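PDB 6JDR: PP1b from Porcine reproductive and respiratory syndrome virus, which probably unwinds RNA and DNA duplexes with 5' to 3' polarity, driven by ATP hydrolysis, as the helicase portion of the viral replicase polyprotein. Local coordinates for residues A[21-26]-A[92-97]; A[32-37]-A[66-71]; A[45-48]-A[52-55]. The protein carries 1 engineered substitution. All coordinates share one frame; numbering follows the deposited sequence.

Interaction 1: A[21-26]-A[92-97]. With ZN (zinc ion), chain C.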
loop_
_atom_site.group_PDB
_atom_site.type_symbol
_atom_site.label_atom_id
_atom_site.label_comp_id
_atom_site.label_asym_id
_atom_site.label_seq_id
_atom_site.Cartn_x
_atom_site.Cartn_y
_atom_site.Cartn_z
ATOM N N GLY A 21 22.158 1.975 -19.742
ATOM C CA GLY A 21 22.522 1.150 -18.585
ATOM C C GLY A 21 21.798 -0.177 -18.427
ATOM O O GLY A 21 21.933 -0.831 -17.392
ATOM N N LEU A 22 21.047 -0.594 -19.443
ATOM C CA LEU A 22 20.308 -1.857 -19.392
ATOM C C LEU A 22 21.141 -2.993 -19.989
ATOM O O LEU A 22 21.540 -2.918 -21.152
ATOM C CB LEU A 22 18.987 -1.727 -20.157
ATOM C CG LEU A 22 17.973 -2.859 -19.968
ATOM C CD1 LEU A 22 17.353 -2.820 -18.580
ATOM C CD2 LEU A 22 16.890 -2.777 -21.029
ATOM N N ASP A 23 21.403 -4.029 -19.191
ATOM C CA ASP A 23 22.044 -5.255 -19.686
ATOM C C ASP A 23 21.096 -6.000 -20.612
ATOM O O ASP A 23 19.927 -6.192 -20.278
ATOM C CB ASP A 23 22.412 -6.188 -18.530
ATOM C CG ASP A 23 23.540 -5.655 -17.680
ATOM O OD1 ASP A 23 24.507 -5.099 -18.245
ATOM O OD2 ASP A 23 23.467 -5.802 -16.443
ATOM N N VAL A 24 21.601 -6.431 -21.764
ATOM C CA VAL A 24 20.779 -7.132 -22.744
ATOM C C VAL A 24 21.477 -8.357 -23.325
ATOM O O VAL A 24 22.702 -8.387 -23.481
ATOM C CB VAL A 24 20.333 -6.203 -23.899
ATOM C CG1 VAL A 24 19.301 -5.198 -23.406
ATOM C CG2 VAL A 24 21.520 -5.486 -24.528
ATOM N N CYS A 25 20.671 -9.364 -23.641
ATOM C CA CYS A 25 21.139 -10.566 -24.310
ATOM C C CYS A 25 21.209 -10.301 -25.807
ATOM O O CYS A 25 20.761 -9.255 -26.283
ATOM C CB CYS A 25 20.184 -11.726 -24.025
ATOM S SG CYS A 25 18.527 -11.487 -24.699
ATOM N N VAL A 26 21.756 -11.264 -26.538
ATOM C CA VAL A 26 21.977 -11.139 -27.976
ATOM C C VAL A 26 20.678 -10.794 -28.710
ATOM O O VAL A 26 20.665 -9.942 -29.600
ATOM C CB VAL A 26 22.598 -12.441 -28.548
ATOM C CG1 VAL A 26 22.591 -12.447 -30.074
ATOM C CG2 VAL A 26 24.019 -12.620 -28.026
ATOM N N PRO A 92 34.294 4.712 -10.818
ATOM C CA PRO A 92 33.859 3.333 -11.032
ATOM C C PRO A 92 32.504 3.263 -11.732
ATOM O O PRO A 92 31.587 4.009 -11.390
ATOM C CB PRO A 92 33.773 2.758 -9.612
ATOM C CG PRO A 92 33.597 3.943 -8.727
ATOM C CD PRO A 92 34.365 5.053 -9.384
ATOM N N GLY A 93 32.392 2.368 -12.707
ATOM C CA GLY A 93 31.183 2.247 -13.514
ATOM C C GLY A 93 31.419 1.403 -14.751
ATOM O O GLY A 93 32.263 0.507 -14.743
ATOM N N ARG A 94 30.683 1.699 -15.819
ATOM C CA ARG A 94 30.749 0.908 -17.047
ATOM C C ARG A 94 30.847 1.815 -18.277
ATOM O O ARG A 94 30.128 2.809 -18.382
ATOM C CB ARG A 94 29.529 -0.010 -17.130
ATOM C CG ARG A 94 29.812 -1.380 -17.732
ATOM C CD ARG A 94 29.145 -2.484 -16.924
ATOM N NE ARG A 94 27.694 -2.302 -16.830
ATOM C CZ ARG A 94 26.778 -3.017 -17.486
ATOM N NH1 ARG A 94 27.122 -4.005 -18.313
ATOM N NH2 ARG A 94 25.490 -2.742 -17.304
ATOM N N TYR A 95 31.749 1.464 -19.195
ATOM C CA TYR A 95 32.111 2.323 -20.323
ATOM C C TYR A 95 32.242 1.534 -21.626
ATOM O O TYR A 95 32.706 0.393 -21.617
ATOM C CB TYR A 95 33.454 2.999 -20.048
ATOM C CG TYR A 95 33.512 3.862 -18.803
ATOM C CD1 TYR A 95 33.295 5.235 -18.875
ATOM C CD2 TYR A 95 33.813 3.310 -17.556
ATOM C CE1 TYR A 95 33.362 6.033 -17.745
ATOM C CE2 TYR A 95 33.880 4.101 -16.419
ATOM C CZ TYR A 95 33.656 5.464 -16.518
ATOM O OH TYR A 95 33.720 6.268 -15.396
ATOM N N GLN A 96 31.846 2.149 -22.740
ATOM C CA GLN A 96 32.115 1.599 -24.072
ATOM C C GLN A 96 33.446 2.160 -24.566
ATOM O O GLN A 96 33.712 3.352 -24.422
ATOM C CB GLN A 96 31.005 1.960 -25.068
ATOM C CG GLN A 96 29.676 1.249 -24.846
ATOM C CD GLN A 96 29.688 -0.215 -25.259
ATOM O OE1 GLN A 96 30.681 -0.725 -25.785
ATOM N NE2 GLN A 96 28.573 -0.902 -25.018
ATOM N N THR A 97 34.273 1.287 -25.136
ATOM C CA THR A 97 35.582 1.656 -25.673
ATOM C C THR A 97 35.825 0.875 -26.957
ATOM O O THR A 97 35.021 0.016 -27.317
ATOM C CB THR A 97 36.712 1.305 -24.687
ATOM O OG1 THR A 97 36.810 -0.121 -24.562
ATOM C CG2 THR A 97 36.457 1.921 -23.317
HETATM ZN ZN ZN C . 16.948 -10.731 -23.201
HETATM O O HOH W 1 24.362 -0.694 -16.162
#
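Arg94 reaches across from strand 93-97 to Asp23 with both of its terminal nitrogens, and this single long side chain makes the whole direct contact between the segments. The two nitrogens converge on one carboxylate oxygen: NH1 lies 2.8 Å and NH2 2.7 Å from Asp23 OD1, in an end-on salt bridge. The arrangement is not the coplanar fork of two parallel bonds, since the carboxylate and guanidinium planes stand 60° apart. NH1 meets OD1 nearly along the line of its C-O bond, whereas NH2 comes from above the carboxylate plane. Bends at chi2 and chi3 bring the guanidinium to this position. A water extends the grip. It sits in the guanidinium plane, 2.6 Å from Arg94 NH2, and donates to Gly21 O at 2.7 Å, tying the backbone ahead of Asp23 to the same arginine. Asp23 OD2 is engaged by Arg5, so each oxygen of the carboxylate has an arginine partner, which would be expected to stabilise its negative charge.

Arg94 also packs on Leu101 and Ser103, and along the rest of 92-97 the strand is flanked by strands 100-104 and 118-124, with which Tyr95, Gln96 and Thr97 pack. On the other side of the salt bridge, Asp23 belongs to a short hairpin with strand 16-17 and lies two residues before Cys25, whose SG binds zinc at 2.3 Å beside Cys7, Cys10 and His28. The contact thus joins a zinc-stabilised hairpin of the N-terminal zinc-binding domain to a four-stranded antiparallel sheet, consistent with domain 1B of arterivirus helicases.

Interaction 2: A[32-37]-A[66-71]. With ZN (zinc ion), chain B.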
loop_
_atom_site.group_PDB
_atom_site.type_symbol
_atom_site.label_atom_id
_atom_site.label_comp_id
_atom_site.label_asym_id
_atom_site.label_seq_id
_atom_site.Cartn_x
_atom_site.Cartn_y
_atom_site.Cartn_z
ATOM N N HIS A 32 15.629 -2.369 -28.838
ATOM C CA HIS A 32 15.747 -1.260 -27.895
ATOM C C HIS A 32 15.971 0.034 -28.666
ATOM O O HIS A 32 17.107 0.443 -28.908
ATOM C CB HIS A 32 16.897 -1.527 -26.928
ATOM C CG HIS A 32 16.989 -0.545 -25.804
ATOM N ND1 HIS A 32 16.357 -0.735 -24.595
ATOM C CD2 HIS A 32 17.655 0.628 -25.700
ATOM C CE1 HIS A 32 16.623 0.283 -23.796
ATOM N NE2 HIS A 32 17.414 1.119 -24.441
ATOM N N GLN A 33 14.876 0.677 -29.049
ATOM C CA GLN A 33 14.933 1.860 -29.905
ATOM C C GLN A 33 15.229 3.139 -29.123
ATOM O O GLN A 33 15.485 4.182 -29.716
ATOM C CB GLN A 33 13.623 2.002 -30.686
ATOM C CG GLN A 33 13.311 0.787 -31.550
ATOM C CD GLN A 33 12.111 0.988 -32.454
ATOM O OE1 GLN A 33 11.132 1.626 -32.075
ATOM N NE2 GLN A 33 12.180 0.433 -33.658
ATOM N N HIS A 34 15.196 3.048 -27.798
ATOM C CA HIS A 34 15.443 4.187 -26.909
ATOM C C HIS A 34 16.817 4.831 -27.101
ATOM O O HIS A 34 16.943 6.054 -27.090
ATOM C CB HIS A 34 15.282 3.726 -25.457
ATOM C CG HIS A 34 15.598 4.776 -24.443
ATOM N ND1 HIS A 34 16.682 4.687 -23.599
ATOM C CD2 HIS A 34 14.969 5.930 -24.125
ATOM C CE1 HIS A 34 16.716 5.745 -22.810
ATOM N NE2 HIS A 34 15.688 6.517 -23.111
ATOM N N CYS A 35 17.843 4.007 -27.270
ATOM C CA CYS A 35 19.216 4.506 -27.367
ATOM C C CYS A 35 20.122 3.444 -27.993
ATOM O O CYS A 35 19.712 2.292 -28.137
ATOM C CB CYS A 35 19.727 4.914 -25.980
ATOM S SG CYS A 35 19.922 3.547 -24.822
ATOM N N PRO A 36 21.351 3.829 -28.381
ATOM C CA PRO A 36 22.242 2.877 -29.043
ATOM C C PRO A 36 22.599 1.640 -28.216
ATOM O O PRO A 36 22.744 1.719 -26.990
ATOM C CB PRO A 36 23.505 3.706 -29.307
ATOM C CG PRO A 36 23.033 5.109 -29.376
ATOM C CD PRO A 36 21.922 5.190 -28.373
ATOM N N VAL A 37 22.734 0.513 -28.906
ATOM C CA VAL A 37 23.262 -0.709 -28.319
ATOM C C VAL A 37 24.466 -1.152 -29.147
ATOM O O VAL A 37 24.308 -1.657 -30.259
ATOM C CB VAL A 37 22.203 -1.829 -28.299
ATOM C CG1 VAL A 37 22.748 -3.065 -27.595
ATOM C CG2 VAL A 37 20.929 -1.338 -27.628
ATOM N N GLU A 66 7.848 1.093 -23.794
ATOM C CA GLU A 66 6.814 2.114 -23.869
ATOM C C GLU A 66 7.085 3.209 -22.848
ATOM O O GLU A 66 7.005 4.396 -23.166
ATOM C CB GLU A 66 5.434 1.504 -23.643
ATOM C CG GLU A 66 5.008 0.510 -24.716
ATOM C CD GLU A 66 4.936 1.124 -26.102
ATOM O OE1 GLU A 66 4.364 2.226 -26.264
ATOM O OE2 GLU A 66 5.452 0.491 -27.042
ATOM N N VAL A 67 7.435 2.809 -21.630
ATOM C CA VAL A 67 7.819 3.765 -20.591
ATOM C C VAL A 67 8.964 4.660 -21.077
ATOM O O VAL A 67 8.911 5.882 -20.927
ATOM C CB VAL A 67 8.219 3.046 -19.287
ATOM C CG1 VAL A 67 8.883 4.004 -18.305
ATOM C CG2 VAL A 67 6.995 2.410 -18.646
ATOM N N LEU A 68 9.974 4.049 -21.690
ATOM C CA LEU A 68 11.171 4.773 -22.110
ATOM C C LEU A 68 10.940 5.782 -23.238
ATOM O O LEU A 68 11.808 6.599 -23.497
ATOM C CB LEU A 68 12.288 3.797 -22.501
ATOM C CG LEU A 68 12.968 3.028 -21.362
ATOM C CD1 LEU A 68 13.926 1.987 -21.926
ATOM C CD2 LEU A 68 13.698 3.965 -20.407
ATOM N N GLU A 69 9.786 5.741 -23.900
ATOM C CA GLU A 69 9.450 6.745 -24.923
ATOM C C GLU A 69 9.379 8.177 -24.375
ATOM O O GLU A 69 9.532 9.131 -25.129
ATOM C CB GLU A 69 8.136 6.384 -25.630
ATOM C CG GLU A 69 8.279 5.201 -26.577
ATOM C CD GLU A 69 6.957 4.613 -27.031
ATOM O OE1 GLU A 69 5.889 5.110 -26.623
ATOM O OE2 GLU A 69 6.987 3.631 -27.807
ATOM N N GLN A 70 9.164 8.320 -23.072
ATOM C CA GLN A 70 9.166 9.635 -22.424
ATOM C C GLN A 70 10.480 9.952 -21.726
ATOM O O GLN A 70 10.575 10.976 -21.060
ATOM C CB GLN A 70 8.039 9.732 -21.387
ATOM C CG GLN A 70 6.711 9.144 -21.825
ATOM C CD GLN A 70 6.315 9.548 -23.232
ATOM O OE1 GLN A 70 6.521 10.687 -23.649
ATOM N NE2 GLN A 70 5.748 8.603 -23.975
ATOM N N VAL A 71 11.479 9.080 -21.863
ATOM C CA VAL A 71 12.760 9.252 -21.183
ATOM C C VAL A 71 13.838 9.605 -22.217
ATOM O O VAL A 71 14.323 8.723 -22.921
ATOM C CB VAL A 71 13.145 7.978 -20.406
ATOM C CG1 VAL A 71 14.402 8.211 -19.579
ATOM C CG2 VAL A 71 12.000 7.539 -19.500
HETATM ZN ZN ZN B . 18.059 3.013 -23.661
#
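His34 and Leu68 bring the two backbones closest, with their CA atoms 6.5 Å apart, and a turn in which Val71 N bonds to Leu68 O presents the carbonyl of Val71 to the histidine. His34 takes up that carbonyl at its ring edge: NE2 donates to Val71 O at 2.6 Å, the acceptor lying in the ring plane although the bond is bent (137° at the hydrogen). CG of His34 lies anti to the backbone N (chi1 176°), which carries the ring out to the turn. Leu68 lies over one ring face, with CD2 above the centre and CB making an off-centre CH-pi contact 4.2 Å from the centroid. Its other methyl, CD1, approaches His32 CE1 to 3.7 Å. Both rings are zinc ligands, with Cys35 and Cys20, but by different nitrogens: His34 uses ND1, while His32 uses NE2 and turns its ND1 to Tyr9. Because ND1 of His34 holds the metal, the bond from NE2 implies a proton there. Zinc would be expected to polarise the imidazole and strengthen that donor, making the backbone of 66-71 a second-shell partner of the metal site.

Interaction 3: A[45-48]-A[52-55]. With ZN (zinc ion), chain D.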
loop_
_atom_site.group_PDB
_atom_site.type_symbol
_atom_site.label_atom_id
_atom_site.label_comp_id
_atom_site.label_asym_id
_atom_site.label_seq_id
_atom_site.Cartn_x
_atom_site.Cartn_y
_atom_site.Cartn_z
ATOM N N ALA A 45 23.501 -1.524 -32.984
ATOM C CA ALA A 45 22.588 -2.414 -33.690
ATOM C C ALA A 45 21.632 -1.588 -34.544
ATOM O O ALA A 45 21.064 -0.604 -34.070
ATOM C CB ALA A 45 21.806 -3.267 -32.704
ATOM N N GLY A 46 21.485 -1.976 -35.807
ATOM C CA GLY A 46 20.567 -1.313 -36.731
ATOM C C GLY A 46 21.067 -0.013 -37.327
ATOM O O GLY A 46 20.324 0.658 -38.035
ATOM N N SER A 47 22.325 0.342 -37.066
ATOM C CA SER A 47 22.881 1.607 -37.558
ATOM C C SER A 47 23.242 1.573 -39.041
ATOM O O SER A 47 23.232 2.609 -39.705
ATOM C CB SER A 47 24.119 1.993 -36.752
ATOM O OG SER A 47 25.044 0.927 -36.720
ATOM N N GLY A 48 23.575 0.388 -39.551
ATOM C CA GLY A 48 24.042 0.241 -40.928
ATOM C C GLY A 48 25.367 0.945 -41.187
ATOM O O GLY A 48 25.615 1.420 -42.298
ATOM N N GLU A 52 27.276 -5.731 -40.877
ATOM C CA GLU A 52 26.859 -6.530 -39.726
ATOM C C GLU A 52 25.748 -5.854 -38.910
ATOM O O GLU A 52 24.951 -6.539 -38.266
ATOM C CB GLU A 52 28.062 -6.822 -38.823
ATOM C CG GLU A 52 27.821 -7.904 -37.778
ATOM C CD GLU A 52 27.476 -9.254 -38.385
ATOM O OE1 GLU A 52 28.149 -9.663 -39.354
ATOM O OE2 GLU A 52 26.532 -9.908 -37.887
ATOM N N CYS A 53 25.712 -4.520 -38.933
ATOM C CA CYS A 53 24.698 -3.748 -38.212
ATOM C C CYS A 53 23.602 -3.205 -39.143
ATOM O O CYS A 53 22.909 -2.242 -38.800
ATOM C CB CYS A 53 25.363 -2.600 -37.442
ATOM S SG CYS A 53 26.351 -1.471 -38.456
ATOM N N GLU A 54 23.450 -3.818 -40.319
ATOM C CA GLU A 54 22.395 -3.433 -41.269
ATOM C C GLU A 54 20.998 -3.964 -40.923
ATOM O O GLU A 54 20.006 -3.290 -41.213
ATOM C CB GLU A 54 22.770 -3.833 -42.704
ATOM C CG GLU A 54 23.594 -2.778 -43.431
ATOM C CD GLU A 54 24.122 -3.247 -44.775
ATOM O OE1 GLU A 54 23.529 -4.175 -45.368
ATOM O OE2 GLU A 54 25.137 -2.683 -45.238
ATOM N N PRO A 55 20.901 -5.168 -40.320
ATOM C CA PRO A 55 19.574 -5.640 -39.909
ATOM C C PRO A 55 18.878 -4.628 -38.991
ATOM O O PRO A 55 19.471 -4.201 -38.002
ATOM C CB PRO A 55 19.875 -6.943 -39.160
ATOM C CG PRO A 55 21.154 -7.424 -39.744
ATOM C CD PRO A 55 21.940 -6.189 -40.094
HETATM ZN ZN ZN D . 28.470 -2.610 -37.660
HETATM O O HOH W 2 21.861 -4.535 -36.662
HETATM O O HOH W 3 26.773 0.329 -44.707
#
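Gly48 N donates a hydrogen bond to Cys53 O, 2.8 Å away. The bond is moderately bent (147° at the hydrogen), and the donor stands well above the carbonyl plane, off either lone pair. Ser47 N is also near that oxygen, at an angle too poor for a bond. On the side-chain level Ser47 OG comes to 3.2 Å from Cys53 SG. The hydroxyl is hydrogen-bonded to Pro44 O and Ser49 OG, which fix its place near the sulfur.

Cys53 SG is in turn a metal ligand, bound to zinc at 2.5 Å. Its chi1 of 57° sets the sulfur between the backbone N and the carbonyl carbon, bringing it to both the metal and the serine hydroxyl. Cys41, His43 and Cys50 complete the site, so residues 45-48 form part of the loop running from the Cys-x-His pair to the CxxC pair of a zinc finger with three cysteines and one histidine. It is the third zinc site of the domain, consistent with the treble-clef module of arterivirus helicases.

Further contacts run through the glycine backbone and water. Gly46 CA makes a C-H...O contact of 3.3 Å with Pro55 O. A water bridges the same two residues, accepting from Gly46 N at 2.7 Å and donating to Pro55 O. Gly48 CA rests against Glu54 CG at 3.9 Å. Gly46 and Gly48 both have positive phi, which suits glycine in so tight a loop. Behind them, Ala45 packs on His30, Ile39 and Leu57, while Glu52 bonds through OE2 to the indole N-H of Trp40.

All three contacts sit in or beside the N-terminal zinc-binding domain and each includes ligands of a different zinc, yet they differ in reach. None is deep core, and interaction 3 has the most exposed residues; it is local, closing a single finger through backbone and water bonds. Interactions 1 and 2 join metal sites to other parts of the fold: a salt bridge to the antiparallel sheet in one, a histidine N-H and aliphatic packing against 66-71 in the other. Interaction 2 touches both of the others, 21-26 through Val24 with Val37 and Leu22 with His32, and 45-48 through a probable Val37 to Ala45 backbone bond. Interactions 1 and 3 do not touch.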